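Local coordinates for mannose-specific lectin 1 chain 2 (Remusatia vivipara, PDB 3R0E), which is one bulb-type lectin domain of a larger two-domain lectin that probably binds mannose and agglutinates rabbit erythrocytes, at residues N6-S11 against E87-L92. Numbering follows the deposited sequence.
Sequences NNLLFS and EYVLIL
Ser11 OG accepts a hydrogen bond from Tyr88 N at 2.8 Å and is also bonded to Asn61 O, so two backbone groups grip this buried hydroxyl. Its torsion, with OG anti to the carbonyl carbon (chi1 -60°), sets OG near the plane of the Tyr88 ring, at its edge, while Ser11 N donates to Tyr88 O, so that Tyr88 is held by both its N-H and its carbonyl. Leu9 and Leu90 form the antiparallel hydrogen-bonded pair: Leu90 N reaches Leu9 O at 2.7 Å along a nearly straight N-H line (173°), and Leu9 N answers to Leu90 O. Strand 8-10 is thereby joined to the central strand 89-92 of one of the three antiparallel sheets of the beta-prism II fold, with 98-107 on the far side of it. Phe10 and Val89 lie side by side on one sheet face; Val89 CG2 sits over a face of the Phe10 ring, 3.9 Å from its centroid, as a CH-pi contact. Leu8 CD2 meets Ile91 CG1 at 3.7 Å on the same face. Aromatic side chains of the other protein chain pack on Phe10 and on Val89; Glu87 OE1 forms a salt bridge with a basic side chain of that chain, and Asn7 OD1 a hydrogen bond with a polar one. At the far end Leu92 N donates to Asn7 O, and a water bridges Asn7 ND2 (3.1 Å) and Leu92 O. On the opposite face Leu9 packs on Leu58, and Leu90 on Leu21, inside the prism.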
ATOM      1  N   ASN B   6      -7.022   7.429  -3.332  1.00 34.18           N
ATOM      2  CA  ASN B   6      -6.125   8.567  -3.544  1.00 33.35           C
ATOM      3  C   ASN B   6      -4.628   8.277  -3.419  1.00 31.64           C
ATOM      4  O   ASN B   6      -3.831   8.877  -4.124  1.00 31.31           O
ATOM      5  CB  ASN B   6      -6.500   9.699  -2.586  1.00 34.23           C
ATOM      6  CG  ASN B   6      -6.347   9.292  -1.123  1.00 37.87           C
ATOM      7  OD1 ASN B   6      -7.078   8.418  -0.621  1.00 40.89           O
ATOM      8  ND2 ASN B   6      -5.380   9.913  -0.430  1.00 41.55           N
ATOM      9  N   ASN B   7      -4.245   7.380  -2.515  1.00 29.94           N
ATOM     10  CA  ASN B   7      -2.829   7.113  -2.269  1.00 28.28           C
ATOM     11  C   ASN B   7      -2.359   5.747  -2.767  1.00 27.18           C
ATOM     12  O   ASN B   7      -1.241   5.324  -2.458  1.00 26.76           O
ATOM     13  CB  ASN B   7      -2.505   7.277  -0.777  1.00 28.07           C
ATOM     14  CG  ASN B   7      -3.209   6.255   0.089  1.00 28.10           C
ATOM     15  OD1 ASN B   7      -4.281   5.758  -0.258  1.00 29.55           O
ATOM     16  ND2 ASN B   7      -2.617   5.944   1.226  1.00 26.99           N
ATOM     17  N   LEU B   8      -3.208   5.063  -3.531  1.00 25.63           N
ATOM     18  CA  LEU B   8      -2.923   3.692  -3.950  1.00 24.77           C
ATOM     19  C   LEU B   8      -3.008   3.501  -5.457  1.00 24.38           C
ATOM     20  O   LEU B   8      -3.848   4.114  -6.121  1.00 24.31           O
ATOM     21  CB  LEU B   8      -3.892   2.710  -3.282  1.00 24.36           C
ATOM     22  CG  LEU B   8      -4.126   2.709  -1.768  1.00 24.48           C
ATOM     23  CD1 LEU B   8      -5.319   1.806  -1.419  1.00 23.50           C
ATOM     24  CD2 LEU B   8      -2.888   2.292  -0.999  1.00 22.29           C
ATOM     25  N   LEU B   9      -2.150   2.631  -5.989  1.00 24.03           N
ATOM     26  CA  LEU B   9      -2.306   2.156  -7.363  1.00 23.70           C
ATOM     27  C   LEU B   9      -2.095   0.648  -7.405  1.00 24.02           C
ATOM     28  O   LEU B   9      -0.999   0.160  -7.135  1.00 24.90           O
ATOM     29  CB  LEU B   9      -1.340   2.876  -8.303  1.00 23.32           C
ATOM     30  CG  LEU B   9      -1.569   2.786  -9.810  1.00 22.30           C
ATOM     31  CD1 LEU B   9      -2.788   3.599 -10.221  1.00 20.72           C
ATOM     32  CD2 LEU B   9      -0.324   3.285 -10.532  1.00 21.43           C
ATOM     33  N   PHE B  10      -3.157  -0.087  -7.716  1.00 23.72           N
ATOM     34  CA  PHE B  10      -3.095  -1.535  -7.765  1.00 23.41           C
ATOM     35  C   PHE B  10      -2.768  -1.971  -9.175  1.00 24.15           C
ATOM     36  O   PHE B  10      -2.989  -1.217 -10.132  1.00 24.39           O
ATOM     37  CB  PHE B  10      -4.423  -2.167  -7.336  1.00 22.83           C
ATOM     38  CG  PHE B  10      -4.768  -1.937  -5.894  1.00 22.31           C
ATOM     39  CD1 PHE B  10      -4.289  -2.792  -4.908  1.00 20.97           C
ATOM     40  CD2 PHE B  10      -5.562  -0.855  -5.517  1.00 20.93           C
ATOM     41  CE1 PHE B  10      -4.594  -2.569  -3.574  1.00 21.80           C
ATOM     42  CE2 PHE B  10      -5.872  -0.634  -4.185  1.00 20.61           C
ATOM     43  CZ  PHE B  10      -5.401  -1.492  -3.212  1.00 20.49           C
ATOM     44  N   SER B  11      -2.261  -3.198  -9.289  1.00 24.21           N
ATOM     45  CA  SER B  11      -2.007  -3.834 -10.569  1.00 24.58           C
ATOM     46  C   SER B  11      -3.182  -3.653 -11.515  1.00 24.33           C
ATOM     47  O   SER B  11      -4.327  -3.849 -11.127  1.00 24.22           O
ATOM     48  CB  SER B  11      -1.719  -5.329 -10.355  1.00 24.69           C
ATOM     49  OG  SER B  11      -0.578  -5.513  -9.529  1.00 24.70           O
ATOM     50  N   GLU B  87      -0.923  -9.995  -7.215  1.00 31.44           N
ATOM     51  CA  GLU B  87      -1.511  -8.690  -6.973  1.00 30.23           C
ATOM     52  C   GLU B  87      -0.491  -7.726  -6.313  1.00 28.79           C
ATOM     53  O   GLU B  87       0.079  -8.054  -5.276  1.00 28.57           O
ATOM     54  CB  GLU B  87      -2.772  -8.858  -6.127  1.00 30.17           C
ATOM     55  CG  GLU B  87      -3.583  -7.574  -5.920  1.00 32.70           C
ATOM     56  CD  GLU B  87      -4.818  -7.780  -5.025  1.00 34.55           C
ATOM     57  OE1 GLU B  87      -5.572  -6.802  -4.845  1.00 33.51           O
ATOM     58  OE2 GLU B  87      -5.034  -8.912  -4.511  1.00 35.77           O
ATOM     59  N   TYR B  88      -0.261  -6.559  -6.922  1.00 26.67           N
ATOM     60  CA  TYR B  88       0.658  -5.562  -6.365  1.00 25.67           C
ATOM     61  C   TYR B  88      -0.018  -4.221  -6.099  1.00 25.21           C
ATOM     62  O   TYR B  88      -1.029  -3.890  -6.720  1.00 25.73           O
ATOM     63  CB  TYR B  88       1.871  -5.360  -7.281  1.00 24.93           C
ATOM     64  CG  TYR B  88       2.826  -6.533  -7.277  1.00 25.54           C
ATOM     65  CD1 TYR B  88       2.520  -7.716  -7.966  1.00 23.79           C
ATOM     66  CD2 TYR B  88       4.034  -6.467  -6.584  1.00 25.18           C
ATOM     67  CE1 TYR B  88       3.372  -8.787  -7.960  1.00 24.06           C
ATOM     68  CE2 TYR B  88       4.912  -7.544  -6.585  1.00 24.88           C
ATOM     69  CZ  TYR B  88       4.572  -8.704  -7.271  1.00 25.78           C
ATOM     70  OH  TYR B  88       5.440  -9.774  -7.272  1.00 26.13           O
ATOM     71  N   VAL B  89       0.546  -3.453  -5.174  1.00 24.26           N
ATOM     72  CA  VAL B  89       0.056  -2.113  -4.878  1.00 23.14           C
ATOM     73  C   VAL B  89       1.230  -1.140  -4.788  1.00 22.88           C
ATOM     74  O   VAL B  89       2.273  -1.474  -4.217  1.00 23.21           O
ATOM     75  CB  VAL B  89      -0.805  -2.080  -3.577  1.00 23.17           C
ATOM     76  CG1 VAL B  89       0.003  -2.471  -2.347  1.00 21.83           C
ATOM     77  CG2 VAL B  89      -1.481  -0.713  -3.383  1.00 22.47           C
ATOM     78  N   LEU B  90       1.063   0.039  -5.382  1.00 22.06           N
ATOM     79  CA  LEU B  90       1.963   1.166  -5.162  1.00 21.55           C
ATOM     80  C   LEU B  90       1.303   2.066  -4.120  1.00 21.25           C
ATOM     81  O   LEU B  90       0.169   2.518  -4.309  1.00 21.88           O
ATOM     82  CB  LEU B  90       2.220   1.940  -6.468  1.00 20.96           C
ATOM     83  CG  LEU B  90       2.937   3.305  -6.414  1.00 21.20           C
ATOM     84  CD1 LEU B  90       4.404   3.195  -5.986  1.00 19.58           C
ATOM     85  CD2 LEU B  90       2.838   4.028  -7.770  1.00 20.34           C
ATOM     86  N   ILE B  91       1.986   2.306  -3.010  1.00 20.97           N
ATOM     87  CA  ILE B  91       1.446   3.210  -2.001  1.00 20.51           C
ATOM     88  C   ILE B  91       2.274   4.494  -1.943  1.00 21.06           C
ATOM     89  O   ILE B  91       3.489   4.456  -1.753  1.00 21.13           O
ATOM     90  CB  ILE B  91       1.368   2.555  -0.602  1.00 20.38           C
ATOM     91  CG1 ILE B  91       0.653   1.201  -0.669  1.00 19.80           C
ATOM     92  CG2 ILE B  91       0.660   3.483   0.406  1.00 19.43           C
ATOM     93  CD1 ILE B  91       0.665   0.435   0.623  1.00 18.74           C
ATOM     94  N   LEU B  92       1.620   5.630  -2.148  1.00 21.26           N
ATOM     95  CA  LEU B  92       2.245   6.891  -1.791  1.00 21.50           C
ATOM     96  C   LEU B  92       1.990   7.085  -0.307  1.00 21.39           C
ATOM     97  O   LEU B  92       0.887   7.440   0.105  1.00 21.33           O
ATOM     98  CB  LEU B  92       1.695   8.055  -2.608  1.00 21.09           C
ATOM     99  CG  LEU B  92       2.409   9.381  -2.324  1.00 21.81           C
ATOM    100  CD1 LEU B  92       3.930   9.263  -2.594  1.00 21.42           C
ATOM    101  CD2 LEU B  92       1.783  10.522  -3.134  1.00 21.08           C
TER
HETATM  102  O   HOH W   1      -0.591   7.952   2.342  1.00 27.08           O